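Long-range contact in lipid-transfer protein (Thermomonospora curvata, PDB 6OK1), which is a lipid-transfer protein of the thiolase superfamily whose own function is not established: residues Ala7-Asn21 and Gln216-Glu230. Residues are numbered along the deposited sequence; the frame is centred on the assembly and turned at random.
Sequences AAAIAGIGATEFSKN and QESDGGQALVVVSTE
Thr16 OG1 stands between its own backbone N and carbonyl carbon (chi1 68°), which sets it 2.9 Å from Gly221 N, whose hydrogen it accepts. The same hydroxyl donates to Glu17 O. Gln222 CG lies anti to the backbone N, and a bend at chi2 (77°) carries the amide toward strand 8-15, beside Gly14. Its NE2 donates to Ala223 O, 3.2 Å away. Gly14 N reaches that oxygen from the opposite face of the carbonyl plane, so two bonds grip it. Gln222 OE1 instead meets the edge of the Phe18 ring, 3.7 Å from CZ, with ring and amide planes 61° apart.

Strands 8-15 and 219-228 pair antiparallel. Ala9 and Val227 exchange two backbone bonds. Ala11 and Gly12 both face Val225 in a classic beta bulge, which shifts the register by one. Ile10 packs on Val226, and Ile13 CG2 lies 3.8 Å from Leu224 CD2, both on the face that carries Gln222.

Beyond Thr16 the chains pair again through Ser19 and Asp219. Lys20 NZ donates to Glu217 O at 2.8 Å and only weakly to Gln216 OE1. A water links it to Ser19 O and Ser218 OG. Ser218 OG is also hydrogen-bonded to Tyr344 N. Asp219 turns its carboxylate to Ser115, Arg114 N and Ser22 N.

The two strands are central neighbours in the mixed sheet of this thiolase fold. Strand 104-112 flanks 219-228, and strand 240-248 flanks 8-15. Helix 348-359 packs on Ile10, Gln222 and Leu224, while helix 26-40 packs on Ala223 and Val225 across the sheet.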
loop_
_atom_site.group_PDB
_atom_site.type_symbol
_atom_site.label_atom_id
_atom_site.label_comp_id
_atom_site.label_asym_id
_atom_site.label_seq_id
_atom_site.Cartn_x
_atom_site.Cartn_y
_atom_site.Cartn_z
ATOM N N ALA A 7 12.049 7.362 20.895
ATOM C CA ALA A 7 10.738 7.364 21.545
ATOM C C ALA A 7 10.119 5.975 21.578
ATOM O O ALA A 7 9.326 5.668 22.481
ATOM C CB ALA A 7 9.804 8.334 20.827
ATOM N N ALA A 8 10.436 5.138 20.596
ATOM C CA ALA A 8 9.850 3.816 20.480
ATOM C C ALA A 8 10.939 2.761 20.436
ATOM O O ALA A 8 12.109 3.041 20.151
ATOM C CB ALA A 8 8.998 3.696 19.201
ATOM N N ALA A 9 10.535 1.522 20.691
ATOM C CA ALA A 9 11.491 0.441 20.704
ATOM C C ALA A 9 10.849 -0.858 20.222
ATOM O O ALA A 9 9.648 -1.068 20.394
ATOM C CB ALA A 9 12.037 0.248 22.126
ATOM N N ILE A 10 11.677 -1.756 19.695
ATOM C CA ILE A 10 11.242 -3.112 19.373
ATOM C C ILE A 10 11.400 -3.984 20.607
ATOM O O ILE A 10 12.507 -4.175 21.130
ATOM C CB ILE A 10 12.018 -3.701 18.188
ATOM C CG1 ILE A 10 11.794 -2.854 16.926
ATOM C CG2 ILE A 10 11.565 -5.152 17.954
ATOM C CD1 ILE A 10 12.598 -3.296 15.731
ATOM N N ALA A 11 10.283 -4.528 21.056
ATOM C CA ALA A 11 10.220 -5.332 22.256
ATOM C C ALA A 11 9.974 -6.795 21.976
ATOM O O ALA A 11 10.202 -7.621 22.863
ATOM C CB ALA A 11 9.106 -4.818 23.172
ATOM N N GLY A 12 9.503 -7.128 20.775
ATOM C CA GLY A 12 9.207 -8.499 20.431
ATOM C C GLY A 12 9.553 -8.792 18.992
ATOM O O GLY A 12 9.365 -7.943 18.112
ATOM N N ILE A 13 10.067 -10.002 18.772
ATOM C CA ILE A 13 10.309 -10.565 17.453
ATOM C C ILE A 13 9.693 -11.958 17.402
ATOM O O ILE A 13 9.673 -12.702 18.389
ATOM C CB ILE A 13 11.815 -10.610 17.094
ATOM C CG1 ILE A 13 12.578 -11.539 18.051
ATOM C CG2 ILE A 13 12.389 -9.188 17.116
ATOM C CD1 ILE A 13 14.056 -11.652 17.743
ATOM N N GLY A 14 9.191 -12.313 16.228
ATOM C CA GLY A 14 8.573 -13.607 16.043
ATOM C C GLY A 14 8.671 -14.032 14.604
ATOM O O GLY A 14 8.533 -13.212 13.690
ATOM N N ALA A 15 8.907 -15.316 14.388
ATOM C CA ALA A 15 9.069 -15.830 13.035
ATOM C C ALA A 15 8.553 -17.257 12.967
ATOM O O ALA A 15 8.531 -17.977 13.972
ATOM C CB ALA A 15 10.540 -15.793 12.607
ATOM N N THR A 16 8.097 -17.639 11.778
ATOM C CA THR A 16 7.913 -19.038 11.450
ATOM C C THR A 16 9.277 -19.610 11.130
ATOM O O THR A 16 10.270 -18.880 11.036
ATOM C CB THR A 16 6.978 -19.227 10.246
ATOM O OG1 THR A 16 7.609 -18.741 9.052
ATOM C CG2 THR A 16 5.678 -18.489 10.468
ATOM N N GLU A 17 9.326 -20.920 10.915
ATOM C CA GLU A 17 10.478 -21.477 10.238
ATOM C C GLU A 17 10.534 -20.905 8.830
ATOM O O GLU A 17 9.500 -20.602 8.222
ATOM C CB GLU A 17 10.408 -23.015 10.214
ATOM C CG GLU A 17 9.651 -23.616 9.040
ATOM C CD GLU A 17 8.138 -23.410 9.112
ATOM O OE1 GLU A 17 7.637 -23.012 10.188
ATOM O OE2 GLU A 17 7.459 -23.667 8.083
ATOM N N PHE A 18 11.751 -20.666 8.353
ATOM C CA PHE A 18 12.001 -20.280 6.978
ATOM C C PHE A 18 12.315 -21.538 6.183
ATOM O O PHE A 18 13.217 -22.298 6.557
ATOM C CB PHE A 18 13.167 -19.285 6.903
ATOM C CG PHE A 18 12.999 -18.091 7.799
ATOM C CD1 PHE A 18 11.744 -17.542 7.990
ATOM C CD2 PHE A 18 14.085 -17.513 8.450
ATOM C CE1 PHE A 18 11.572 -16.423 8.808
ATOM C CE2 PHE A 18 13.922 -16.376 9.246
ATOM C CZ PHE A 18 12.656 -15.842 9.426
ATOM N N SER A 19 11.583 -21.768 5.098
ATOM C CA SER A 19 11.736 -23.038 4.389
ATOM C C SER A 19 11.564 -22.818 2.894
ATOM O O SER A 19 11.520 -21.681 2.407
ATOM C CB SER A 19 10.724 -24.064 4.914
ATOM O OG SER A 19 9.437 -23.794 4.395
ATOM N N LYS A 20 11.509 -23.924 2.155
ATOM C CA LYS A 20 11.168 -23.914 0.745
ATOM C C LYS A 20 9.783 -24.495 0.494
ATOM O O LYS A 20 9.384 -24.639 -0.667
ATOM C CB LYS A 20 12.209 -24.703 -0.061
ATOM C CG LYS A 20 13.638 -24.287 0.237
ATOM C CD LYS A 20 13.877 -22.828 -0.134
ATOM C CE LYS A 20 15.335 -22.429 0.134
ATOM N NZ LYS A 20 15.593 -20.975 -0.052
ATOM N N ASN A 21 9.060 -24.835 1.548
ATOM C CA ASN A 21 7.676 -25.271 1.434
ATOM C C ASN A 21 7.013 -25.246 2.797
ATOM O O ASN A 21 7.189 -26.158 3.615
ATOM C CB ASN A 21 7.582 -26.677 0.831
ATOM C CG ASN A 21 6.141 -27.225 0.860
ATOM O OD1 ASN A 21 5.183 -26.473 0.715
ATOM N ND2 ASN A 21 6.001 -28.528 1.072
ATOM N N GLN A 216 18.095 -17.184 -2.843
ATOM C CA GLN A 216 16.964 -18.001 -3.271
ATOM C C GLN A 216 15.690 -17.476 -2.617
ATOM O O GLN A 216 15.727 -16.738 -1.627
ATOM C CB GLN A 216 17.160 -19.465 -2.869
ATOM C CG GLN A 216 18.387 -20.187 -3.454
ATOM C CD GLN A 216 18.373 -21.691 -3.140
ATOM O OE1 GLN A 216 17.400 -22.212 -2.603
ATOM N NE2 GLN A 216 19.453 -22.382 -3.472
ATOM N N GLU A 217 14.554 -17.875 -3.170
ATOM C CA GLU A 217 13.291 -17.498 -2.567
ATOM C C GLU A 217 12.962 -18.389 -1.366
ATOM O O GLU A 217 13.478 -19.504 -1.210
ATOM C CB GLU A 217 12.178 -17.583 -3.598
ATOM C CG GLU A 217 12.488 -16.767 -4.858
ATOM C CD GLU A 217 11.349 -16.696 -5.816
ATOM O OE1 GLU A 217 10.928 -17.766 -6.307
ATOM O OE2 GLU A 217 10.879 -15.563 -6.071
ATOM N N SER A 218 12.060 -17.878 -0.519
ATOM C CA SER A 218 11.727 -18.493 0.750
ATOM C C SER A 218 10.223 -18.493 0.980
ATOM O O SER A 218 9.491 -17.646 0.459
ATOM C CB SER A 218 12.370 -17.754 1.923
ATOM O OG SER A 218 13.784 -17.676 1.815
ATOM N N ASP A 219 9.784 -19.455 1.795
ATOM C CA ASP A 219 8.480 -19.446 2.432
ATOM C C ASP A 219 8.692 -19.114 3.904
ATOM O O ASP A 219 9.595 -19.664 4.548
ATOM C CB ASP A 219 7.786 -20.806 2.360
ATOM C CG ASP A 219 7.314 -21.204 0.968
ATOM O OD1 ASP A 219 7.515 -20.486 -0.039
ATOM O OD2 ASP A 219 6.687 -22.290 0.907
ATOM N N GLY A 220 7.870 -18.227 4.439
ATOM C CA GLY A 220 7.955 -17.922 5.850
ATOM C C GLY A 220 7.348 -16.575 6.194
ATOM O O GLY A 220 6.920 -15.814 5.323
ATOM N N GLY A 221 7.319 -16.312 7.494
ATOM C CA GLY A 221 6.773 -15.059 8.022
ATOM C C GLY A 221 7.630 -14.508 9.142
ATOM O O GLY A 221 8.274 -15.251 9.885
ATOM N N GLN A 222 7.650 -13.170 9.239
ATOM C CA GLN A 222 8.425 -12.442 10.239
ATOM C C GLN A 222 7.578 -11.303 10.782
ATOM O O GLN A 222 6.941 -10.577 10.008
ATOM C CB GLN A 222 9.717 -11.878 9.643
ATOM C CG GLN A 222 10.541 -11.037 10.583
ATOM C CD GLN A 222 11.312 -11.874 11.592
ATOM O OE1 GLN A 222 12.190 -12.659 11.222
ATOM N NE2 GLN A 222 11.020 -11.670 12.870
ATOM N N ALA A 223 7.608 -11.116 12.109
ATOM C CA ALA A 223 6.861 -10.037 12.746
ATOM C C ALA A 223 7.714 -9.377 13.817
ATOM O O ALA A 223 8.676 -9.957 14.313
ATOM C CB ALA A 223 5.548 -10.533 13.372
ATOM N N LEU A 224 7.379 -8.120 14.112
ATOM C CA LEU A 224 8.126 -7.263 15.032
ATOM C C LEU A 224 7.114 -6.432 15.810
ATOM O O LEU A 224 6.215 -5.860 15.196
ATOM C CB LEU A 224 9.069 -6.315 14.279
ATOM C CG LEU A 224 9.978 -6.917 13.204
ATOM C CD1 LEU A 224 10.484 -5.857 12.272
ATOM C CD2 LEU A 224 11.165 -7.644 13.823
ATOM N N VAL A 225 7.279 -6.335 17.139
ATOM C CA VAL A 225 6.386 -5.567 18.011
ATOM C C VAL A 225 7.084 -4.281 18.441
ATOM O O VAL A 225 8.173 -4.319 19.021
ATOM C CB VAL A 225 5.974 -6.383 19.250
ATOM C CG1 VAL A 225 5.180 -5.519 20.215
ATOM C CG2 VAL A 225 5.138 -7.565 18.824
ATOM N N VAL A 226 6.434 -3.146 18.193
ATOM C CA VAL A 226 6.985 -1.832 18.513
ATOM C C VAL A 226 6.089 -1.199 19.567
ATOM O O VAL A 226 4.861 -1.199 19.424
ATOM C CB VAL A 226 7.074 -0.955 17.246
ATOM C CG1 VAL A 226 7.572 0.482 17.564
ATOM C CG2 VAL A 226 8.013 -1.609 16.213
ATOM N N VAL A 227 6.703 -0.661 20.627
ATOM C CA VAL A 227 5.984 0.035 21.689
ATOM C C VAL A 227 6.781 1.275 22.071
ATOM O O VAL A 227 7.891 1.501 21.577
ATOM C CB VAL A 227 5.773 -0.868 22.928
ATOM C CG1 VAL A 227 4.883 -2.020 22.593
ATOM C CG2 VAL A 227 7.099 -1.367 23.428
ATOM N N SER A 228 6.242 2.074 23.000
ATOM C CA SER A 228 7.055 3.166 23.506
ATOM C C SER A 228 8.260 2.607 24.255
ATOM O O SER A 228 8.231 1.504 24.810
ATOM C CB SER A 228 6.241 4.078 24.429
ATOM O OG SER A 228 5.972 3.409 25.647
ATOM N N THR A 229 9.337 3.388 24.285
ATOM C CA THR A 229 10.503 2.963 25.041
ATOM C C THR A 229 10.161 2.779 26.523
ATOM O O THR A 229 10.625 1.820 27.151
ATOM C CB THR A 229 11.645 3.965 24.827
ATOM O OG1 THR A 229 12.061 3.913 23.446
ATOM C CG2 THR A 229 12.832 3.635 25.695
ATOM N N GLU A 230 9.314 3.653 27.083
ATOM C CA GLU A 230 8.889 3.506 28.480
ATOM C C GLU A 230 8.183 2.172 28.692
ATOM O O GLU A 230 8.481 1.440 29.647
ATOM C CB GLU A 230 7.981 4.673 28.902
ATOM C CG GLU A 230 8.655 6.032 28.974
ATOM C CD GLU A 230 8.978 6.611 27.612
ATOM O OE1 GLU A 230 8.460 6.097 26.599
ATOM O OE2 GLU A 230 9.753 7.585 27.559
HETATM O O HOH W 1 8.214 7.404 24.120
HETATM O O HOH W 2 14.079 -20.281 2.649
#